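Local structure of 3,5-epimerase/4-reductase (Arabidopsis thaliana, 4QQR) at residues A[22-27]-A[69-74]; A[168-173]-A[179-184]; A[232-237]-A[244-249]; A[270-273]-A[278-281]. The protein catalyses 3,5-epimerisation of dTDP-4-keto-6-deoxyglucose and the NADPH-dependent reduction that follows, yielding dTDP-L-rhamnose for plant cell walls, and also forms UDP-L-rhamnose. All blocks are in the same frame, centred on the assembly; numbering follows the deposited sequence.

Contact 1: A[22-27]-A[69-74]; sequences GWIGGL and GVTGRP. With SO4 (sulfate ion), chain H.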
loop_
_atom_site.group_PDB
_atom_site.type_symbol
_atom_site.label_atom_id
_atom_site.label_comp_id
_atom_site.label_asym_id
_atom_site.label_seq_id
_atom_site.Cartn_x
_atom_site.Cartn_y
_atom_site.Cartn_z
ATOM N N GLY A 22 4.409 -21.707 -7.814
ATOM C CA GLY A 22 3.536 -21.903 -6.668
ATOM C C GLY A 22 2.425 -22.934 -6.789
ATOM O O GLY A 22 2.269 -23.580 -7.822
ATOM N N TRP A 23 1.636 -23.073 -5.728
ATOM C CA TRP A 23 0.620 -24.115 -5.662
ATOM C C TRP A 23 -0.502 -23.876 -6.682
ATOM O O TRP A 23 -0.676 -24.656 -7.619
ATOM C CB TRP A 23 0.081 -24.242 -4.226
ATOM C CG TRP A 23 -0.820 -25.447 -3.959
ATOM C CD1 TRP A 23 -1.015 -26.528 -4.771
ATOM C CD2 TRP A 23 -1.641 -25.669 -2.801
ATOM N NE1 TRP A 23 -1.899 -27.407 -4.192
ATOM C CE2 TRP A 23 -2.298 -26.904 -2.985
ATOM C CE3 TRP A 23 -1.875 -24.950 -1.624
ATOM C CZ2 TRP A 23 -3.182 -27.428 -2.041
ATOM C CZ3 TRP A 23 -2.752 -25.469 -0.689
ATOM C CH2 TRP A 23 -3.401 -26.695 -0.905
ATOM N N ILE A 24 -1.255 -22.795 -6.504
ATOM C CA ILE A 24 -2.346 -22.443 -7.416
ATOM C C ILE A 24 -1.910 -22.246 -8.891
ATOM O O ILE A 24 -2.559 -22.747 -9.824
ATOM C CB ILE A 24 -3.089 -21.201 -6.881
ATOM C CG1 ILE A 24 -3.873 -21.578 -5.628
ATOM C CG2 ILE A 24 -4.035 -20.600 -7.933
ATOM C CD1 ILE A 24 -4.613 -20.404 -5.004
ATOM N N GLY A 25 -0.813 -21.520 -9.090
ATOM C CA GLY A 25 -0.300 -21.253 -10.424
ATOM C C GLY A 25 0.040 -22.524 -11.177
ATOM O O GLY A 25 -0.207 -22.636 -12.387
ATOM N N GLY A 26 0.613 -23.485 -10.450
ATOM C CA GLY A 26 0.854 -24.809 -10.989
ATOM C C GLY A 26 -0.438 -25.528 -11.320
ATOM O O GLY A 26 -0.545 -26.154 -12.378
ATOM N N LEU A 27 -1.418 -25.440 -10.423
ATOM C CA LEU A 27 -2.703 -26.112 -10.621
ATOM C C LEU A 27 -3.456 -25.544 -11.807
ATOM O O LEU A 27 -4.057 -26.291 -12.585
ATOM C CB LEU A 27 -3.567 -26.040 -9.361
ATOM C CG LEU A 27 -2.999 -26.854 -8.192
ATOM C CD1 LEU A 27 -3.910 -26.754 -6.975
ATOM C CD2 LEU A 27 -2.749 -28.323 -8.600
ATOM N N GLY A 69 1.627 -15.235 -5.710
ATOM C CA GLY A 69 1.821 -15.735 -4.373
ATOM C C GLY A 69 0.927 -14.997 -3.429
ATOM O O GLY A 69 0.234 -14.068 -3.838
ATOM N N VAL A 70 0.896 -15.465 -2.186
ATOM C CA VAL A 70 1.462 -16.768 -1.847
ATOM C C VAL A 70 0.254 -17.661 -1.663
ATOM O O VAL A 70 -0.797 -17.188 -1.224
ATOM C CB VAL A 70 2.318 -16.712 -0.554
ATOM C CG1 VAL A 70 2.310 -18.046 0.189
ATOM C CG2 VAL A 70 3.746 -16.284 -0.879
ATOM N N THR A 71 0.363 -18.931 -2.021
ATOM C CA THR A 71 -0.751 -19.817 -1.748
ATOM C C THR A 71 -0.823 -20.177 -0.242
ATOM O O THR A 71 -0.050 -21.010 0.255
ATOM C CB THR A 71 -0.754 -21.073 -2.666
ATOM O OG1 THR A 71 -0.524 -20.685 -4.031
ATOM C CG2 THR A 71 -2.090 -21.792 -2.573
ATOM N N GLY A 72 -1.740 -19.515 0.473
ATOM C CA GLY A 72 -2.041 -19.847 1.859
ATOM C C GLY A 72 -1.339 -19.018 2.923
ATOM O O GLY A 72 -1.095 -17.816 2.734
ATOM N N ARG A 73 -1.027 -19.676 4.048
ATOM C CA ARG A 73 -0.323 -19.059 5.186
ATOM C C ARG A 73 1.189 -18.993 4.953
ATOM O O ARG A 73 1.877 -20.019 4.890
ATOM C CB ARG A 73 -0.641 -19.787 6.504
ATOM N N PRO A 74 1.702 -17.776 4.821
ATOM C CA PRO A 74 3.131 -17.566 4.577
ATOM C C PRO A 74 3.731 -16.607 5.592
ATOM O O PRO A 74 3.315 -15.451 5.660
ATOM C CB PRO A 74 3.147 -16.928 3.190
ATOM C CG PRO A 74 1.862 -16.177 3.125
ATOM C CD PRO A 74 0.861 -16.985 3.905
HETATM S S SO4 H . 3.128 -21.296 -2.645
HETATM O O1 SO4 H . 2.239 -21.196 -1.482
HETATM O O2 SO4 H . 3.693 -19.963 -2.875
HETATM O O3 SO4 H . 2.359 -21.719 -3.818
HETATM O O4 SO4 H . 4.204 -22.275 -2.428
#
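Thr71 meets Trp23 and Ile24 at the probable cofactor end of a Rossmann fold, where the glycine-rich turn leading into helix 23-34 faces the loop that follows strand 63-66. The packed part is apolar. Thr71 CG2 lies 3.3 Å from Trp23 CE3, meeting the indole obliquely at its six-membered ring, and 3.5 Å from Ile24 CG1, so that a single methyl sits against both side chains. Trp23 holds its CG trans to the backbone N (chi1 -170°), which turns the indole across the Thr71 side chain at about a right angle. Behind this patch Ile24 continues onto Leu200 and Leu204 of helix 200-212.

The other branch of Thr71 serves the polar side. OG1 accepts a weak but nearly straight hydrogen bond from Ile24 N (3.3 Å, 174°) and donates to sulfate O3. The same sulfate oxygen takes Trp23 N, at a modelled length too short to be trusted. Gly22, the N-cap residue, leaves room here: a CB on it would run into O3. The sulfate, probably from the crystallisation liquor, thus lies at the start of the helix, whose dipole would probably favour an anion. Trp23, Ile24, Gly69, Val70 and Thr71 probably bind NADPH, as in relatives, and the site is consistent with a cofactor phosphate position. Beyond it the loop is looser: Arg73 is not modelled past CB, and exposed Val70, entered through a cis peptide, brings CG1 to 3.6 Å from sulfate O1.

Contact 2: A[168-173]-A[179-184]; sequences MPISSD and NFITKI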
loop_
_atom_site.group_PDB
_atom_site.type_symbol
_atom_site.label_atom_id
_atom_site.label_comp_id
_atom_site.label_asym_id
_atom_site.label_seq_id
_atom_site.Cartn_x
_atom_site.Cartn_y
_atom_site.Cartn_z
ATOM N N MET A 168 -7.331 -20.676 3.734
ATOM C CA MET A 168 -6.858 -22.037 4.025
ATOM C C MET A 168 -7.009 -23.031 2.878
ATOM O O MET A 168 -7.754 -24.004 3.015
ATOM C CB MET A 168 -7.593 -22.595 5.251
ATOM C CG MET A 168 -7.227 -21.910 6.561
ATOM S SD MET A 168 -8.653 -21.726 7.656
ATOM C CE MET A 168 -7.843 -21.769 9.253
ATOM N N PRO A 169 -6.310 -22.799 1.748
ATOM C CA PRO A 169 -6.565 -23.602 0.535
ATOM C C PRO A 169 -6.371 -25.102 0.765
ATOM O O PRO A 169 -5.481 -25.493 1.533
ATOM C CB PRO A 169 -5.549 -23.064 -0.472
ATOM C CG PRO A 169 -4.499 -22.368 0.357
ATOM C CD PRO A 169 -5.174 -21.875 1.589
ATOM N N ILE A 170 -7.206 -25.913 0.109
ATOM C CA ILE A 170 -7.271 -27.377 0.310
ATOM C C ILE A 170 -7.375 -28.140 -1.011
ATOM O O ILE A 170 -8.053 -27.711 -1.939
ATOM C CB ILE A 170 -8.490 -27.745 1.192
ATOM C CG1 ILE A 170 -8.128 -27.682 2.675
ATOM C CG2 ILE A 170 -9.058 -29.116 0.836
ATOM C CD1 ILE A 170 -9.328 -27.783 3.583
ATOM N N SER A 171 -6.710 -29.283 -1.092
ATOM C CA SER A 171 -6.632 -30.028 -2.340
ATOM C C SER A 171 -6.958 -31.506 -2.137
ATOM O O SER A 171 -6.900 -32.015 -1.016
ATOM C CB SER A 171 -5.224 -29.893 -2.921
ATOM O OG SER A 171 -5.033 -30.728 -4.039
ATOM N N SER A 172 -7.294 -32.185 -3.232
ATOM C CA SER A 172 -7.428 -33.632 -3.235
ATOM C C SER A 172 -6.046 -34.302 -3.111
ATOM O O SER A 172 -5.945 -35.489 -2.837
ATOM C CB SER A 172 -8.118 -34.092 -4.516
ATOM O OG SER A 172 -7.260 -33.897 -5.622
ATOM N N ASP A 173 -4.985 -33.528 -3.310
ATOM C CA ASP A 173 -3.619 -34.025 -3.185
ATOM C C ASP A 173 -3.167 -33.905 -1.725
ATOM O O ASP A 173 -2.677 -32.856 -1.295
ATOM C CB ASP A 173 -2.694 -33.213 -4.101
ATOM C CG ASP A 173 -1.315 -33.839 -4.277
ATOM O OD1 ASP A 173 -1.033 -34.348 -5.387
ATOM O OD2 ASP A 173 -0.509 -33.802 -3.321
ATOM N N ASN A 179 -1.239 -27.948 1.636
ATOM C CA ASN A 179 -2.621 -28.323 1.895
ATOM C C ASN A 179 -2.985 -28.167 3.368
ATOM O O ASN A 179 -2.286 -28.670 4.239
ATOM C CB ASN A 179 -2.853 -29.760 1.398
ATOM C CG ASN A 179 -4.325 -30.142 1.318
ATOM O OD1 ASN A 179 -5.137 -29.767 2.174
ATOM N ND2 ASN A 179 -4.674 -30.907 0.287
ATOM N N PHE A 180 -4.075 -27.460 3.648
ATOM C CA PHE A 180 -4.416 -27.149 5.027
ATOM C C PHE A 180 -4.716 -28.407 5.820
ATOM O O PHE A 180 -4.342 -28.506 6.989
ATOM C CB PHE A 180 -5.594 -26.187 5.124
ATOM C CG PHE A 180 -5.987 -25.862 6.544
ATOM C CD1 PHE A 180 -5.316 -24.887 7.256
ATOM C CD2 PHE A 180 -7.021 -26.539 7.169
ATOM C CE1 PHE A 180 -5.671 -24.587 8.562
ATOM C CE2 PHE A 180 -7.376 -26.244 8.472
ATOM C CZ PHE A 180 -6.699 -25.263 9.169
ATOM N N ILE A 181 -5.392 -29.355 5.175
ATOM C CA ILE A 181 -5.678 -30.653 5.776
ATOM C C ILE A 181 -4.407 -31.353 6.263
ATOM O O ILE A 181 -4.304 -31.700 7.445
ATOM C CB ILE A 181 -6.396 -31.600 4.788
ATOM C CG1 ILE A 181 -7.739 -31.012 4.341
ATOM C CG2 ILE A 181 -6.620 -32.968 5.417
ATOM C CD1 ILE A 181 -8.473 -31.897 3.361
ATOM N N THR A 182 -3.438 -31.556 5.370
ATOM C CA THR A 182 -2.240 -32.288 5.774
ATOM C C THR A 182 -1.379 -31.560 6.817
ATOM O O THR A 182 -0.692 -32.217 7.600
ATOM C CB THR A 182 -1.373 -32.743 4.595
ATOM O OG1 THR A 182 -0.108 -32.074 4.646
ATOM C CG2 THR A 182 -2.076 -32.479 3.297
ATOM N N LYS A 183 -1.417 -30.227 6.828
ATOM C CA LYS A 183 -0.823 -29.471 7.921
ATOM C C LYS A 183 -1.421 -29.970 9.223
ATOM O O LYS A 183 -0.733 -30.557 10.054
ATOM C CB LYS A 183 -1.134 -27.974 7.797
ATOM C CG LYS A 183 -0.338 -27.213 6.746
ATOM C CD LYS A 183 -0.682 -25.735 6.796
ATOM C CE LYS A 183 0.164 -24.937 5.834
ATOM N NZ LYS A 183 -0.054 -23.470 6.033
ATOM N N ILE A 184 -2.719 -29.731 9.369
ATOM C CA ILE A 184 -3.483 -30.081 10.559
ATOM C C ILE A 184 -3.428 -31.569 10.908
ATOM O O ILE A 184 -3.354 -31.928 12.075
ATOM C CB ILE A 184 -4.934 -29.631 10.391
ATOM C CG1 ILE A 184 -4.946 -28.127 10.165
ATOM C CG2 ILE A 184 -5.764 -29.974 11.595
ATOM C CD1 ILE A 184 -4.128 -27.381 11.179
#
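Asn179 reaches across to the backbone of residues 171-173 with its side-chain amide and caps its own helix at the same time. ND2 donates to Ser171 O at 2.8 Å, an acceptor lying in the amide plane, and less closely to Asp173 O; in both bonds ND2 stands above the carbonyl plane. OD1, at the other end of the amide, accepts from Ile181 N, the N-cap bond of helix 180-186. Bonds at both ends fix the rotation of the group. The ST turn in which Ser171 OG takes Asp173 N (2.9 Å) probably helps bring the two carbonyls together.

Next comes Phe180, whose backbone N donates to Pro169 O, in the carbonyl plane (3.2 Å). With CG trans to its backbone N (chi1 179°), its ring runs alongside Met168: Met168 CG makes a CH-pi contact 4.0 Å from the Phe180 ring centroid, and Met168 SD, over the same face, a Met-aromatic one. Segment 168-173 is the chain leaving strand 161-166 of the parallel Rossmann sheet, and the contact folds it back onto the next helix, with Trp23 of the probable NADPH site against Pro169, Ser171 and Asn179.

Ile181 sets CG1 3.7 Å from Ile170 CD1, the two side chains lying nearly perpendicular, and both extend to Val290 of helix 282-291. One helical turn after Phe180, Ile184 CG1 lies against the ring face opposite Met168, 3.4 Å above its plane.

Contact 3: A[232-237]-A[244-249]; sequences ILEMYR and FTWKNF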
loop_
_atom_site.group_PDB
_atom_site.type_symbol
_atom_site.label_atom_id
_atom_site.label_comp_id
_atom_site.label_asym_id
_atom_site.label_seq_id
_atom_site.Cartn_x
_atom_site.Cartn_y
_atom_site.Cartn_z
ATOM N N ILE A 232 -12.877 -31.718 10.413
ATOM C CA ILE A 232 -11.996 -32.131 9.337
ATOM C C ILE A 232 -11.212 -33.386 9.700
ATOM O O ILE A 232 -11.227 -34.367 8.957
ATOM C CB ILE A 232 -11.032 -30.998 8.963
ATOM C CG1 ILE A 232 -11.792 -29.894 8.214
ATOM C CG2 ILE A 232 -9.863 -31.529 8.125
ATOM C CD1 ILE A 232 -10.943 -28.653 7.895
ATOM N N LEU A 233 -10.539 -33.347 10.848
ATOM C CA LEU A 233 -9.759 -34.491 11.331
ATOM C C LEU A 233 -10.611 -35.756 11.438
ATOM O O LEU A 233 -10.135 -36.854 11.144
ATOM C CB LEU A 233 -9.073 -34.174 12.675
ATOM C CG LEU A 233 -7.608 -33.684 12.726
ATOM C CD1 LEU A 233 -7.099 -33.189 11.384
ATOM C CD2 LEU A 233 -7.385 -32.610 13.787
ATOM N N GLU A 234 -11.869 -35.596 11.855
ATOM C CA GLU A 234 -12.789 -36.729 11.945
ATOM C C GLU A 234 -12.988 -37.332 10.561
ATOM O O GLU A 234 -12.971 -38.548 10.402
ATOM C CB GLU A 234 -14.145 -36.310 12.526
ATOM C CG GLU A 234 -14.136 -35.937 13.990
ATOM C CD GLU A 234 -15.212 -34.927 14.319
ATOM O OE1 GLU A 234 -15.211 -34.400 15.452
ATOM O OE2 GLU A 234 -16.059 -34.641 13.438
ATOM N N MET A 235 -13.164 -36.475 9.562
ATOM C CA MET A 235 -13.262 -36.935 8.181
ATOM C C MET A 235 -11.965 -37.558 7.680
ATOM O O MET A 235 -11.983 -38.496 6.889
ATOM C CB MET A 235 -13.674 -35.795 7.254
ATOM C CG MET A 235 -15.021 -35.207 7.590
ATOM S SD MET A 235 -15.488 -33.977 6.368
ATOM C CE MET A 235 -17.015 -33.384 7.078
ATOM N N TYR A 236 -10.837 -37.036 8.132
ATOM C CA TYR A 236 -9.559 -37.643 7.797
ATOM C C TYR A 236 -9.541 -39.078 8.302
ATOM O O TYR A 236 -9.183 -40.010 7.573
ATOM C CB TYR A 236 -8.411 -36.858 8.441
ATOM C CG TYR A 236 -7.056 -37.308 7.960
ATOM C CD1 TYR A 236 -6.593 -36.937 6.703
ATOM C CD2 TYR A 236 -6.244 -38.116 8.752
ATOM C CE1 TYR A 236 -5.363 -37.342 6.250
ATOM C CE2 TYR A 236 -5.001 -38.536 8.301
ATOM C CZ TYR A 236 -4.567 -38.139 7.050
ATOM O OH TYR A 236 -3.338 -38.550 6.579
ATOM N N ARG A 237 -9.956 -39.229 9.559
ATOM C CA ARG A 237 -9.953 -40.498 10.268
ATOM C C ARG A 237 -10.831 -41.541 9.607
ATOM O O ARG A 237 -10.398 -42.670 9.412
ATOM C CB ARG A 237 -10.382 -40.296 11.724
ATOM C CG ARG A 237 -10.478 -41.582 12.527
ATOM C CD ARG A 237 -11.420 -41.402 13.715
ATOM N NE ARG A 237 -12.713 -40.872 13.287
ATOM C CZ ARG A 237 -13.518 -40.141 14.055
ATOM N NH1 ARG A 237 -13.164 -39.847 15.300
ATOM N NH2 ARG A 237 -14.678 -39.698 13.575
ATOM N N PHE A 244 -6.158 -42.934 13.186
ATOM C CA PHE A 244 -5.662 -41.569 13.417
ATOM C C PHE A 244 -6.099 -40.921 14.739
ATOM O O PHE A 244 -7.255 -41.048 15.165
ATOM C CB PHE A 244 -6.043 -40.650 12.251
ATOM C CG PHE A 244 -5.542 -39.232 12.406
ATOM C CD1 PHE A 244 -6.422 -38.199 12.709
ATOM C CD2 PHE A 244 -4.187 -38.938 12.247
ATOM C CE1 PHE A 244 -5.966 -36.895 12.847
ATOM C CE2 PHE A 244 -3.719 -37.645 12.384
ATOM C CZ PHE A 244 -4.610 -36.615 12.688
ATOM N N THR A 245 -5.176 -40.182 15.350
ATOM C CA THR A 245 -5.378 -39.612 16.684
ATOM C C THR A 245 -5.000 -38.140 16.730
ATOM O O THR A 245 -4.168 -37.697 15.948
ATOM C CB THR A 245 -4.507 -40.349 17.735
ATOM O OG1 THR A 245 -4.655 -39.723 19.017
ATOM C CG2 THR A 245 -3.024 -40.319 17.332
ATOM N N TRP A 246 -5.599 -37.391 17.655
ATOM C CA TRP A 246 -5.250 -35.988 17.854
ATOM C C TRP A 246 -5.783 -35.458 19.186
ATOM O O TRP A 246 -6.818 -35.914 19.670
ATOM C CB TRP A 246 -5.735 -35.115 16.673
ATOM C CG TRP A 246 -7.219 -34.828 16.642
ATOM C CD1 TRP A 246 -7.852 -33.744 17.180
ATOM C CD2 TRP A 246 -8.244 -35.628 16.038
ATOM N NE1 TRP A 246 -9.204 -33.827 16.956
ATOM C CE2 TRP A 246 -9.470 -34.970 16.254
ATOM C CE3 TRP A 246 -8.245 -36.836 15.340
ATOM C CZ2 TRP A 246 -10.683 -35.481 15.798
ATOM C CZ3 TRP A 246 -9.451 -37.344 14.886
ATOM C CH2 TRP A 246 -10.652 -36.672 15.119
ATOM N N LYS A 247 -5.067 -34.503 19.783
ATOM C CA LYS A 247 -5.549 -33.818 20.987
ATOM C C LYS A 247 -5.780 -32.335 20.712
ATOM O O LYS A 247 -5.383 -31.830 19.668
ATOM C CB LYS A 247 -4.578 -34.004 22.161
ATOM C CG LYS A 247 -4.483 -35.449 22.682
ATOM C CD LYS A 247 -3.252 -35.667 23.556
ATOM C CE LYS A 247 -1.971 -35.338 22.793
ATOM N NZ LYS A 247 -1.974 -35.900 21.406
ATOM N N ASN A 248 -6.434 -31.648 21.643
ATOM C CA ASN A 248 -6.723 -30.231 21.480
ATOM C C ASN A 248 -6.006 -29.350 22.499
ATOM O O ASN A 248 -5.302 -29.843 23.372
ATOM C CB ASN A 248 -8.232 -29.977 21.570
ATOM C CG ASN A 248 -9.008 -30.622 20.432
ATOM O OD1 ASN A 248 -10.102 -31.156 20.638
ATOM N ND2 ASN A 248 -8.444 -30.578 19.224
ATOM N N PHE A 249 -6.207 -28.041 22.382
ATOM C CA PHE A 249 -5.694 -27.076 23.349
ATOM C C PHE A 249 -6.774 -26.729 24.374
ATOM O O PHE A 249 -7.930 -26.520 24.009
ATOM C CB PHE A 249 -5.242 -25.797 22.634
ATOM C CG PHE A 249 -3.988 -25.960 21.827
ATOM C CD1 PHE A 249 -2.744 -25.891 22.433
ATOM C CD2 PHE A 249 -4.047 -26.174 20.464
ATOM C CE1 PHE A 249 -1.583 -26.041 21.689
ATOM C CE2 PHE A 249 -2.892 -26.323 19.717
ATOM C CZ PHE A 249 -1.661 -26.255 20.327
#
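Leu233 is the bump of this contact, and the rings of Phe244 and Trp246 form the hollow that receives it. Its CB stands almost exactly over the six-membered ring of Trp246, 3.5 Å from the centroid and 4° off the normal, a CH-pi contact. CD2 carries the same cover on to the five-membered ring, 3.6 Å from Trp246 CD1. Leucine and indole run antiparallel, each passing the other, while Leu233 CG fits against the edge of Phe244, 3.6 Å from CE1.

A second bump comes one turn further along the helix. Tyr236 directs the edge of its ring, through CD2 and CE2, at one face of Phe244; the centroids are 5.1 Å apart and the planes 71° from each other, a T-shaped pair. Phe244 therefore takes Leu233 at its edge and Tyr236 on a face.

Trp246 holds its CG between the backbone N and the carbonyl carbon (chi1 75°), folding the indole back over the helix until CH2 lies 3.7 Å from Glu234 CG. Its NE1 is hydrogen-bonded to Asn230 OD1, which helps to fix the ring's rotation. With an alanine here the indole is gone, which is likely to uncover Leu233 CB and CD2 and leave Asn230 without this donor.

No hydrogen bond joins the segments. Away from the cofactor and zinc sites, this is a helix-turn-strand unit closed by aromatic side chains: helix 229-239 is covered by the chain entering the weakly bonded strand 247-248, which pairs in parallel with strand 189-190 in a small two-stranded sheet separate from the six-stranded Rossmann sheet.

Contact 4: A[270-273]-A[278-281]; sequences TKLK and ELMS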
loop_
_atom_site.group_PDB
_atom_site.type_symbol
_atom_site.label_atom_id
_atom_site.label_comp_id
_atom_site.label_asym_id
_atom_site.label_seq_id
_atom_site.Cartn_x
_atom_site.Cartn_y
_atom_site.Cartn_z
ATOM N N THR A 270 -22.595 -15.329 -0.414
ATOM C CA THR A 270 -23.749 -14.918 -1.210
ATOM C C THR A 270 -23.393 -14.489 -2.631
ATOM O O THR A 270 -23.962 -14.996 -3.608
ATOM C CB THR A 270 -24.513 -13.789 -0.507
ATOM O OG1 THR A 270 -24.930 -14.250 0.782
ATOM C CG2 THR A 270 -25.719 -13.364 -1.314
ATOM N N LYS A 271 -22.436 -13.579 -2.746
ATOM C CA LYS A 271 -22.053 -13.057 -4.048
ATOM C C LYS A 271 -21.495 -14.119 -4.994
ATOM O O LYS A 271 -21.850 -14.131 -6.161
ATOM C CB LYS A 271 -21.081 -11.885 -3.898
ATOM C CG LYS A 271 -20.704 -11.170 -5.195
ATOM C CD LYS A 271 -19.731 -10.056 -4.874
ATOM C CE LYS A 271 -19.346 -9.234 -6.082
ATOM N NZ LYS A 271 -18.670 -7.973 -5.621
ATOM N N LEU A 272 -20.645 -15.019 -4.502
ATOM C CA LEU A 272 -20.129 -16.111 -5.346
ATOM C C LEU A 272 -21.217 -17.124 -5.710
ATOM O O LEU A 272 -21.252 -17.613 -6.843
ATOM C CB LEU A 272 -18.957 -16.845 -4.676
ATOM C CG LEU A 272 -17.741 -17.172 -5.549
ATOM C CD1 LEU A 272 -17.333 -18.626 -5.441
ATOM C CD2 LEU A 272 -17.958 -16.774 -7.021
ATOM N N LYS A 273 -22.101 -17.430 -4.756
ATOM C CA LYS A 273 -23.176 -18.410 -4.975
ATOM C C LYS A 273 -24.214 -17.921 -5.975
ATOM O O LYS A 273 -24.732 -18.695 -6.786
ATOM C CB LYS A 273 -23.881 -18.754 -3.664
ATOM C CG LYS A 273 -24.916 -19.870 -3.793
ATOM C CD LYS A 273 -24.361 -21.172 -3.230
ATOM C CE LYS A 273 -25.365 -22.300 -3.307
ATOM N NZ LYS A 273 -25.317 -22.963 -4.611
ATOM N N GLU A 278 -24.226 -23.781 -8.565
ATOM C CA GLU A 278 -23.651 -25.102 -8.396
ATOM C C GLU A 278 -22.579 -25.164 -7.290
ATOM O O GLU A 278 -22.084 -26.246 -6.960
ATOM C CB GLU A 278 -23.036 -25.485 -9.733
ATOM C CG GLU A 278 -23.010 -24.238 -10.646
ATOM C CD GLU A 278 -21.918 -24.277 -11.691
ATOM O OE1 GLU A 278 -21.634 -23.206 -12.266
ATOM O OE2 GLU A 278 -21.361 -25.374 -11.939
ATOM N N LEU A 279 -22.203 -24.014 -6.729
ATOM C CA LEU A 279 -21.164 -23.987 -5.691
ATOM C C LEU A 279 -21.607 -24.738 -4.435
ATOM O O LEU A 279 -22.645 -24.425 -3.857
ATOM C CB LEU A 279 -20.777 -22.559 -5.336
ATOM C CG LEU A 279 -19.699 -22.324 -4.275
ATOM C CD1 LEU A 279 -18.390 -22.930 -4.694
ATOM C CD2 LEU A 279 -19.518 -20.846 -4.051
ATOM N N MET A 280 -20.807 -25.718 -4.016
ATOM C CA MET A 280 -21.143 -26.545 -2.863
ATOM C C MET A 280 -20.545 -26.023 -1.559
ATOM O O MET A 280 -19.545 -25.294 -1.566
ATOM C CB MET A 280 -20.649 -27.962 -3.090
ATOM C CG MET A 280 -20.940 -28.494 -4.470
ATOM S SD MET A 280 -20.186 -30.117 -4.649
ATOM C CE MET A 280 -20.836 -30.940 -3.194
ATOM N N SER A 281 -21.150 -26.408 -0.437
ATOM C CA SER A 281 -20.609 -26.029 0.863
ATOM C C SER A 281 -19.400 -26.883 1.225
ATOM O O SER A 281 -19.178 -27.937 0.623
ATOM C CB SER A 281 -21.673 -26.128 1.947
ATOM O OG SER A 281 -22.617 -25.093 1.784
#
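Lys273 extends to the peptide carbonyl of Leu279, the flat group that matters in a contact without rings. The ammonium comes to the oxygen end of that group: NZ donates to Leu279 O at 3.1 Å, a bond less sure than most because the place of NZ is uncertain in the model. The last carbons of the chain follow it in, with CE 3.5 Å from the same Leu279 O. Bends at chi2 (104°) and chi4 (86°) turn the lysine from the helix toward this oxygen. Cut back to alanine, Lys273 would lose its ammonium and arm, which is likely to leave Leu279 O without this donor and Leu279 less covered.

Next to the polar link the two leucines meet crosswise, one branch against one branch, with Leu272 CD1 3.4 Å from Leu279 CD2. Both side chains also rest on Leu203 of helix 200-212, and Leu279 reaches Ile206 there as well. Neighbouring Met280 is held by its backbone, N to Glu202 and O to Asn223. The arrangement is that of a helix-loop-helix connection in the reductase fold: helix 270-275 ends, the chain turns back over it, and Ser281 takes the N-cap position of helix 282-291.

The four contacts follow one another along the chain without overlap, all in the reductase part of the fold. Contacts 1 and 2, with centres about 12 Å apart, touch through Trp23, whose CZ2 lies 3.3 Å from Ser171 CB; the probable cofactor site, at the C-terminal end of inner strands 14-18 and 63-66 of the six-stranded parallel sheet, is thus backed by the loop after strand 161-166. Contact 2 leads on to contact 3, about 14 Å away between centres, where Ile184 of helix 180-186 packs on Leu233 of helix 229-239. Contact 4 touches none of the others, its nearest atoms lying about 9 to 13 Å from theirs, but helix 200-212 bears on both contact 1 and contact 4.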